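Local coordinates for nisin biosynthesis protein NisC (Lactococcus lactis subsp. lactis, PDB 2G0D) that catalyses, as a zinc-containing lantibiotic cyclase, the closure of the thioether rings of the nisin precursor peptide during nisin biosynthesis, at residues M202-G207 with I284-L289; C213-A218 with L229-K234. All coordinates share one frame; numbering follows the deposited sequence.

How the interactions relate
From the N terminus, the chain first passes through loop 202-207, the first side of interaction 1, and enters helix 208-221. Interaction 2 (213-218 with 229-234) then closes the short loop between helices 208-221 and 226-242. Much later, 284-289 on helix 281-294 returns to 202-207 and closes interaction 1. Interaction 2 lies wholly within that span, so the two nest and do not cross. Their centres are about 12 Å apart, and they meet at Cys-213: Cys-213 SG lies 3.7 Å from Leu-204 CD1. Together they tie helices 208-221, 226-242 and 281-294 to one another and to the loop 202-207 near the zinc site.

Interaction 1 of 2, residues M202-G207 with I284-L289; sequences MGLAHG and ISLLYL
The loop that leads into an inner helix of the alpha toroid packs here on the next inner helix, through Met-202 and Leu-204 against Ile-284 and Leu-286. Segment 202-207 has no regular structure and ends at Gly-207, the N-cap of helix 208-221. Segment 284-289 is part of helix 281-294. The backbones come nearest at Leu-204 and Ile-284, whose CA atoms are 6.2 Å apart.

The side-chain contact is one methyl on another. Leu-204 CD2 lies 3.9 Å from Leu-286 CD1, and the two side chains cross at about a right angle. Leu-204 points toward the helix, with CG anti to the backbone N (chi1 -180°). Leu-286, with CG beside its backbone N (chi1 -67°), presents CD1 to it.

At Met-202 the main chain makes the contact, while the end of the side chain leads away. Ile-284 CD1 is 3.8 Å from Met-202 O. This is a methyl packed against a carbonyl oxygen, and no hydrogen bond joins the two segments. The oxygen is satisfied by Tyr-239 OH of helix 226-242, and Ile-284 also packs on Tyr-239. The tyrosine therefore bridges both sides of the contact.

All four touching residues are buried. Cys-213 adds to the apolar cluster, since both leucines touch it. Leu-286 also reaches Leu-336 of helix 327-341, and Leu-204 reaches Trp-277.

The zinc ligands are Cys-278, Cys-324 and His-325. The side chain of Leu-204 is about 9 Å from the metal. Next to it, Ala-205 is joined by a backbone hydrogen bond to Cys-278. The contact thus links the loop before helix 208-221 to helix 281-294, close to the metal site, as belongs to the alpha-toroid fold of the LanC-like cyclases.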
ATOM      1  N   MET A 202       0.683 -14.238  -2.859  1.00 32.92           N
ATOM      2  CA  MET A 202       0.925 -13.655  -4.186  1.00 32.35           C
ATOM      3  C   MET A 202       0.205 -12.321  -4.393  1.00 32.01           C
ATOM      4  O   MET A 202       0.094 -11.810  -5.513  1.00 31.64           O
ATOM      5  CB  MET A 202       0.536 -14.680  -5.263  1.00 33.34           C
ATOM      6  CG  MET A 202       1.469 -15.943  -5.327  1.00 33.07           C
ATOM      7  SD  MET A 202       3.067 -15.548  -6.073  1.00 34.76           S
ATOM      8  CE  MET A 202       3.991 -15.349  -4.612  1.00 39.00           C
ATOM      9  N   GLY A 203      -0.278 -11.761  -3.294  1.00 31.84           N
ATOM     10  CA  GLY A 203      -0.945 -10.460  -3.299  1.00 31.48           C
ATOM     11  C   GLY A 203       0.058  -9.336  -3.155  1.00 31.04           C
ATOM     12  O   GLY A 203       1.185  -9.549  -2.719  1.00 30.69           O
ATOM     13  N   LEU A 204      -0.356  -8.134  -3.527  1.00 31.25           N
ATOM     14  CA  LEU A 204       0.479  -6.952  -3.352  1.00 31.87           C
ATOM     15  C   LEU A 204       0.625  -6.600  -1.879  1.00 31.36           C
ATOM     16  O   LEU A 204       1.737  -6.346  -1.387  1.00 31.33           O
ATOM     17  CB  LEU A 204      -0.131  -5.754  -4.099  1.00 32.20           C
ATOM     18  CG  LEU A 204       0.652  -4.435  -4.007  1.00 33.85           C
ATOM     19  CD1 LEU A 204       1.859  -4.533  -4.908  1.00 35.59           C
ATOM     20  CD2 LEU A 204      -0.178  -3.241  -4.403  1.00 32.73           C
ATOM     21  N   ALA A 205      -0.516  -6.562  -1.198  1.00 30.98           N
ATOM     22  CA  ALA A 205      -0.619  -6.097   0.186  1.00 31.61           C
ATOM     23  C   ALA A 205       0.120  -6.993   1.191  1.00 31.77           C
ATOM     24  O   ALA A 205       0.693  -6.496   2.169  1.00 32.32           O
ATOM     25  CB  ALA A 205      -2.094  -5.968   0.579  1.00 30.77           C
ATOM     26  N   HIS A 206       0.118  -8.304   0.936  1.00 31.43           N
ATOM     27  CA  HIS A 206       0.608  -9.271   1.905  1.00 31.43           C
ATOM     28  C   HIS A 206       1.624 -10.268   1.363  1.00 31.38           C
ATOM     29  O   HIS A 206       2.056 -11.179   2.087  1.00 32.12           O
ATOM     30  CB  HIS A 206      -0.575 -10.049   2.504  1.00 31.10           C
ATOM     31  CG  HIS A 206      -1.580  -9.190   3.191  1.00 30.82           C
ATOM     32  ND1 HIS A 206      -1.284  -8.465   4.325  1.00 32.14           N
ATOM     33  CD2 HIS A 206      -2.894  -8.976   2.940  1.00 31.63           C
ATOM     34  CE1 HIS A 206      -2.365  -7.826   4.734  1.00 32.34           C
ATOM     35  NE2 HIS A 206      -3.356  -8.115   3.907  1.00 33.69           N
ATOM     36  N   GLY A 207       1.991 -10.121   0.095  1.00 31.91           N
ATOM     37  CA  GLY A 207       2.755 -11.150  -0.583  1.00 30.41           C
ATOM     38  C   GLY A 207       3.883 -10.624  -1.439  1.00 31.38           C
ATOM     39  O   GLY A 207       4.434  -9.538  -1.177  1.00 30.62           O
ATOM     40  N   ILE A 284      -0.896  -6.545  -8.825  1.00 30.17           N
ATOM     41  CA  ILE A 284       0.173  -7.259  -9.535  1.00 29.11           C
ATOM     42  C   ILE A 284       0.698  -6.429 -10.721  1.00 29.54           C
ATOM     43  O   ILE A 284       1.893  -6.460 -11.002  1.00 29.99           O
ATOM     44  CB  ILE A 284      -0.294  -8.688  -9.954  1.00 29.95           C
ATOM     45  CG1 ILE A 284      -0.422  -9.593  -8.716  1.00 27.32           C
ATOM     46  CG2 ILE A 284       0.628  -9.303 -11.029  1.00 27.61           C
ATOM     47  CD1 ILE A 284      -1.367 -10.767  -8.909  1.00 27.31           C
ATOM     48  N   SER A 285      -0.169  -5.659 -11.390  1.00 28.97           N
ATOM     49  CA  SER A 285       0.279  -4.830 -12.527  1.00 28.32           C
ATOM     50  C   SER A 285       1.330  -3.806 -12.109  1.00 28.11           C
ATOM     51  O   SER A 285       2.152  -3.404 -12.921  1.00 28.04           O
ATOM     52  CB  SER A 285      -0.888  -4.118 -13.221  1.00 28.18           C
ATOM     53  OG  SER A 285      -1.429  -3.035 -12.450  1.00 29.33           O
ATOM     54  N   LEU A 286       1.289  -3.373 -10.847  1.00 28.11           N
ATOM     55  CA  LEU A 286       2.304  -2.442 -10.308  1.00 28.17           C
ATOM     56  C   LEU A 286       3.706  -3.077 -10.292  1.00 28.51           C
ATOM     57  O   LEU A 286       4.694  -2.442 -10.655  1.00 28.60           O
ATOM     58  CB  LEU A 286       1.896  -1.932  -8.904  1.00 27.60           C
ATOM     59  CG  LEU A 286       0.644  -1.026  -8.844  1.00 26.87           C
ATOM     60  CD1 LEU A 286       0.195  -0.719  -7.390  1.00 24.72           C
ATOM     61  CD2 LEU A 286       0.922   0.235  -9.585  1.00 22.68           C
ATOM     62  N   LEU A 287       3.793  -4.337  -9.887  1.00 29.16           N
ATOM     63  CA  LEU A 287       5.066  -5.069  -9.971  1.00 29.42           C
ATOM     64  C   LEU A 287       5.664  -5.000 -11.385  1.00 29.28           C
ATOM     65  O   LEU A 287       6.843  -4.725 -11.539  1.00 29.74           O
ATOM     66  CB  LEU A 287       4.885  -6.545  -9.554  1.00 29.38           C
ATOM     67  CG  LEU A 287       6.118  -7.445  -9.770  1.00 29.88           C
ATOM     68  CD1 LEU A 287       7.294  -7.049  -8.841  1.00 29.55           C
ATOM     69  CD2 LEU A 287       5.757  -8.912  -9.567  1.00 29.36           C
ATOM     70  N   TYR A 288       4.851  -5.231 -12.408  1.00 28.88           N
ATOM     71  CA  TYR A 288       5.366  -5.322 -13.761  1.00 29.12           C
ATOM     72  C   TYR A 288       5.752  -3.916 -14.252  1.00 29.40           C
ATOM     73  O   TYR A 288       6.744  -3.729 -14.972  1.00 28.98           O
ATOM     74  CB  TYR A 288       4.322  -5.960 -14.681  1.00 29.47           C
ATOM     75  CG  TYR A 288       4.262  -7.487 -14.633  1.00 30.98           C
ATOM     76  CD1 TYR A 288       4.926  -8.254 -15.605  1.00 31.72           C
ATOM     77  CD2 TYR A 288       3.550  -8.167 -13.631  1.00 30.18           C
ATOM     78  CE1 TYR A 288       4.896  -9.658 -15.585  1.00 30.17           C
ATOM     79  CE2 TYR A 288       3.504  -9.584 -13.611  1.00 29.57           C
ATOM     80  CZ  TYR A 288       4.175 -10.314 -14.604  1.00 31.14           C
ATOM     81  OH  TYR A 288       4.154 -11.698 -14.621  1.00 31.29           O
ATOM     82  N   LEU A 289       4.963  -2.935 -13.835  1.00 28.00           N
ATOM     83  CA  LEU A 289       5.171  -1.565 -14.217  1.00 27.99           C
ATOM     84  C   LEU A 289       6.516  -1.122 -13.634  1.00 28.23           C
ATOM     85  O   LEU A 289       7.418  -0.718 -14.374  1.00 26.78           O
ATOM     86  CB  LEU A 289       4.008  -0.701 -13.669  1.00 28.18           C
ATOM     87  CG  LEU A 289       4.163   0.800 -13.887  1.00 29.16           C
ATOM     88  CD1 LEU A 289       4.286   1.046 -15.415  1.00 28.36           C
ATOM     89  CD2 LEU A 289       3.030   1.599 -13.280  1.00 27.59           C
TER

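Interaction 2 of 2, residues C213-A218 with L229-K234; sequences CILAYA and LSALQK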
ATOM      1  N   CYS A 213       7.697  -4.711  -5.738  1.00 29.62           N
ATOM      2  CA  CYS A 213       7.494  -3.275  -5.954  1.00 29.76           C
ATOM      3  C   CYS A 213       8.454  -2.456  -5.122  1.00 29.84           C
ATOM      4  O   CYS A 213       9.056  -1.504  -5.634  1.00 29.93           O
ATOM      5  CB  CYS A 213       6.057  -2.842  -5.627  1.00 29.69           C
ATOM      6  SG  CYS A 213       4.813  -3.445  -6.827  1.00 29.21           S
ATOM      7  N   ILE A 214       8.608  -2.816  -3.844  1.00 30.19           N
ATOM      8  CA  ILE A 214       9.433  -1.993  -2.953  1.00 29.76           C
ATOM      9  C   ILE A 214      10.909  -2.089  -3.337  1.00 30.00           C
ATOM     10  O   ILE A 214      11.641  -1.094  -3.279  1.00 30.19           O
ATOM     11  CB  ILE A 214       9.148  -2.217  -1.418  1.00 30.54           C
ATOM     12  CG1 ILE A 214       9.454  -0.940  -0.622  1.00 30.36           C
ATOM     13  CG2 ILE A 214       9.941  -3.401  -0.839  1.00 29.65           C
ATOM     14  CD1 ILE A 214       8.591   0.295  -1.043  1.00 29.31           C
ATOM     15  N   LEU A 215      11.340  -3.271  -3.774  1.00 29.53           N
ATOM     16  CA  LEU A 215      12.718  -3.419  -4.282  1.00 29.37           C
ATOM     17  C   LEU A 215      13.015  -2.664  -5.568  1.00 29.28           C
ATOM     18  O   LEU A 215      14.136  -2.160  -5.741  1.00 30.20           O
ATOM     19  CB  LEU A 215      13.087  -4.886  -4.469  1.00 29.20           C
ATOM     20  CG  LEU A 215      13.101  -5.701  -3.173  1.00 29.36           C
ATOM     21  CD1 LEU A 215      13.314  -7.168  -3.519  1.00 31.19           C
ATOM     22  CD2 LEU A 215      14.157  -5.215  -2.147  1.00 27.20           C
ATOM     23  N   ALA A 216      12.037  -2.620  -6.476  1.00 28.86           N
ATOM     24  CA  ALA A 216      12.159  -1.838  -7.694  1.00 29.30           C
ATOM     25  C   ALA A 216      12.237  -0.347  -7.344  1.00 29.66           C
ATOM     26  O   ALA A 216      13.099   0.375  -7.854  1.00 29.54           O
ATOM     27  CB  ALA A 216      10.968  -2.110  -8.628  1.00 29.78           C
ATOM     28  N   TYR A 217      11.317   0.102  -6.480  1.00 29.60           N
ATOM     29  CA  TYR A 217      11.296   1.507  -6.035  1.00 29.61           C
ATOM     30  C   TYR A 217      12.587   1.892  -5.331  1.00 29.26           C
ATOM     31  O   TYR A 217      13.132   2.923  -5.646  1.00 30.10           O
ATOM     32  CB  TYR A 217      10.079   1.812  -5.158  1.00 28.76           C
ATOM     33  CG  TYR A 217       9.926   3.269  -4.723  1.00 29.09           C
ATOM     34  CD1 TYR A 217       9.848   4.303  -5.664  1.00 28.53           C
ATOM     35  CD2 TYR A 217       9.829   3.609  -3.366  1.00 26.21           C
ATOM     36  CE1 TYR A 217       9.686   5.631  -5.270  1.00 26.79           C
ATOM     37  CE2 TYR A 217       9.654   4.937  -2.975  1.00 23.33           C
ATOM     38  CZ  TYR A 217       9.575   5.925  -3.921  1.00 27.02           C
ATOM     39  OH  TYR A 217       9.421   7.236  -3.520  1.00 29.45           O
ATOM     40  N   ALA A 218      13.074   1.062  -4.405  1.00 29.18           N
ATOM     41  CA  ALA A 218      14.412   1.227  -3.786  1.00 28.56           C
ATOM     42  C   ALA A 218      15.533   1.397  -4.812  1.00 29.25           C
ATOM     43  O   ALA A 218      16.317   2.323  -4.691  1.00 29.93           O
ATOM     44  CB  ALA A 218      14.736   0.054  -2.828  1.00 27.36           C
ATOM     45  N   LEU A 229      18.453  -6.710  -6.882  1.00 35.59           N
ATOM     46  CA  LEU A 229      18.063  -6.792  -8.302  1.00 35.72           C
ATOM     47  C   LEU A 229      17.768  -8.231  -8.705  1.00 36.04           C
ATOM     48  O   LEU A 229      16.834  -8.486  -9.472  1.00 35.67           O
ATOM     49  CB  LEU A 229      19.115  -6.156  -9.225  1.00 35.37           C
ATOM     50  CG  LEU A 229      19.222  -4.617  -9.208  1.00 36.61           C
ATOM     51  CD1 LEU A 229      20.442  -4.116  -9.991  1.00 36.92           C
ATOM     52  CD2 LEU A 229      17.974  -3.917  -9.720  1.00 37.53           C
ATOM     53  N   SER A 230      18.545  -9.175  -8.169  1.00 35.67           N
ATOM     54  CA  SER A 230      18.247 -10.586  -8.373  1.00 36.08           C
ATOM     55  C   SER A 230      16.963 -11.015  -7.667  1.00 35.54           C
ATOM     56  O   SER A 230      16.264 -11.906  -8.144  1.00 35.80           O
ATOM     57  CB  SER A 230      19.426 -11.485  -7.962  1.00 35.92           C
ATOM     58  OG  SER A 230      20.601 -11.140  -8.692  1.00 37.87           O
ATOM     59  N   ALA A 231      16.651 -10.398  -6.530  1.00 35.73           N
ATOM     60  CA  ALA A 231      15.382 -10.694  -5.830  1.00 35.14           C
ATOM     61  C   ALA A 231      14.182 -10.216  -6.648  1.00 34.62           C
ATOM     62  O   ALA A 231      13.172 -10.915  -6.770  1.00 35.60           O
ATOM     63  CB  ALA A 231      15.371 -10.064  -4.456  1.00 35.27           C
ATOM     64  N   LEU A 232      14.307  -9.026  -7.209  1.00 33.76           N
ATOM     65  CA  LEU A 232      13.280  -8.440  -8.065  1.00 33.26           C
ATOM     66  C   LEU A 232      13.030  -9.291  -9.320  1.00 34.02           C
ATOM     67  O   LEU A 232      11.885  -9.597  -9.646  1.00 33.67           O
ATOM     68  CB  LEU A 232      13.710  -7.026  -8.472  1.00 33.11           C
ATOM     69  CG  LEU A 232      12.822  -6.232  -9.429  1.00 33.05           C
ATOM     70  CD1 LEU A 232      11.384  -6.151  -8.888  1.00 33.47           C
ATOM     71  CD2 LEU A 232      13.411  -4.839  -9.693  1.00 32.12           C
ATOM     72  N   GLN A 233      14.116  -9.649 -10.013  1.00 34.06           N
ATOM     73  CA  GLN A 233      14.058 -10.522 -11.185  1.00 35.41           C
ATOM     74  C   GLN A 233      13.363 -11.859 -10.900  1.00 34.36           C
ATOM     75  O   GLN A 233      12.477 -12.271 -11.648  1.00 34.08           O
ATOM     76  CB  GLN A 233      15.466 -10.768 -11.719  1.00 35.59           C
ATOM     77  CG  GLN A 233      15.506 -11.010 -13.200  1.00 41.33           C
ATOM     78  CD  GLN A 233      15.543  -9.715 -14.010  1.00 46.00           C
ATOM     79  OE1 GLN A 233      14.688  -9.493 -14.879  1.00 48.30           O
ATOM     80  NE2 GLN A 233      16.544  -8.869 -13.746  1.00 46.48           N
ATOM     81  N   LYS A 234      13.773 -12.522  -9.816  1.00 34.32           N
ATOM     82  CA  LYS A 234      13.184 -13.792  -9.382  1.00 33.83           C
ATOM     83  C   LYS A 234      11.680 -13.668  -9.117  1.00 33.83           C
ATOM     84  O   LYS A 234      10.898 -14.526  -9.534  1.00 34.02           O
ATOM     85  CB  LYS A 234      13.887 -14.315  -8.131  1.00 34.34           C
ATOM     86  CG  LYS A 234      13.226 -15.553  -7.541  1.00 34.98           C
ATOM     87  CD  LYS A 234      14.196 -16.416  -6.744  1.00 36.96           C
ATOM     88  CE  LYS A 234      13.452 -17.634  -6.218  1.00 36.75           C
ATOM     89  NZ  LYS A 234      14.203 -18.369  -5.161  1.00 37.95           N
TER
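Ala-231 and Leu-232 of helix 226-242 pack on Leu-215 and Ala-216 of helix 208-221. The two helices form a hairpin, joined by a short turn. Their short segments run roughly antiparallel, with 139° between the N-to-C directions. The axes approach to 9.2 Å.

Ala-231 is the first residue of 229-234 to touch the other helix. Its CB points toward helix 208-221, and Leu-215 CD1 lies 3.7 Å from Ala-231 CB. Leu-215 gets there with CG anti to its carbonyl carbon (chi1 -63°) and CD1 nearly anti to CA. The methyl thus sits at the far end of an extended branch. Leu-215 CD1 is also 4.2 Å from the backbone N of Leu-232, so it rests on the helix surface as well as on the alanine.

Leu-232 follows and reaches back the other way. Here CG is anti to the backbone N (chi1 177°), and both methyls come up to Ala-216. Leu-232 CD2 is the nearer, 3.8 Å from Ala-216 CB. It is equally close to Ala-216 CA, so the methyl lies against the backbone of the helix. Leu-232 CD1 is 4.1 Å from Ala-216 CB. Each helix therefore offers one leucine to an alanine of the other. The CA atoms of Leu-215 and Leu-232 are 6.3 Å apart, and all four residues are buried. The contact is purely apolar, without a hydrogen bond between the segments.

Two neighbouring helices add to the packing. Helix 156-168 brings Ser-167 against both Leu-215 and Ala-231. Helix 281-294 supplies Tyr-290 and Ala-294 to Ala-216. The hairpin thus joins an inner helix to an outer helix of the toroid, with helices 156-168 and 281-294 packed around them.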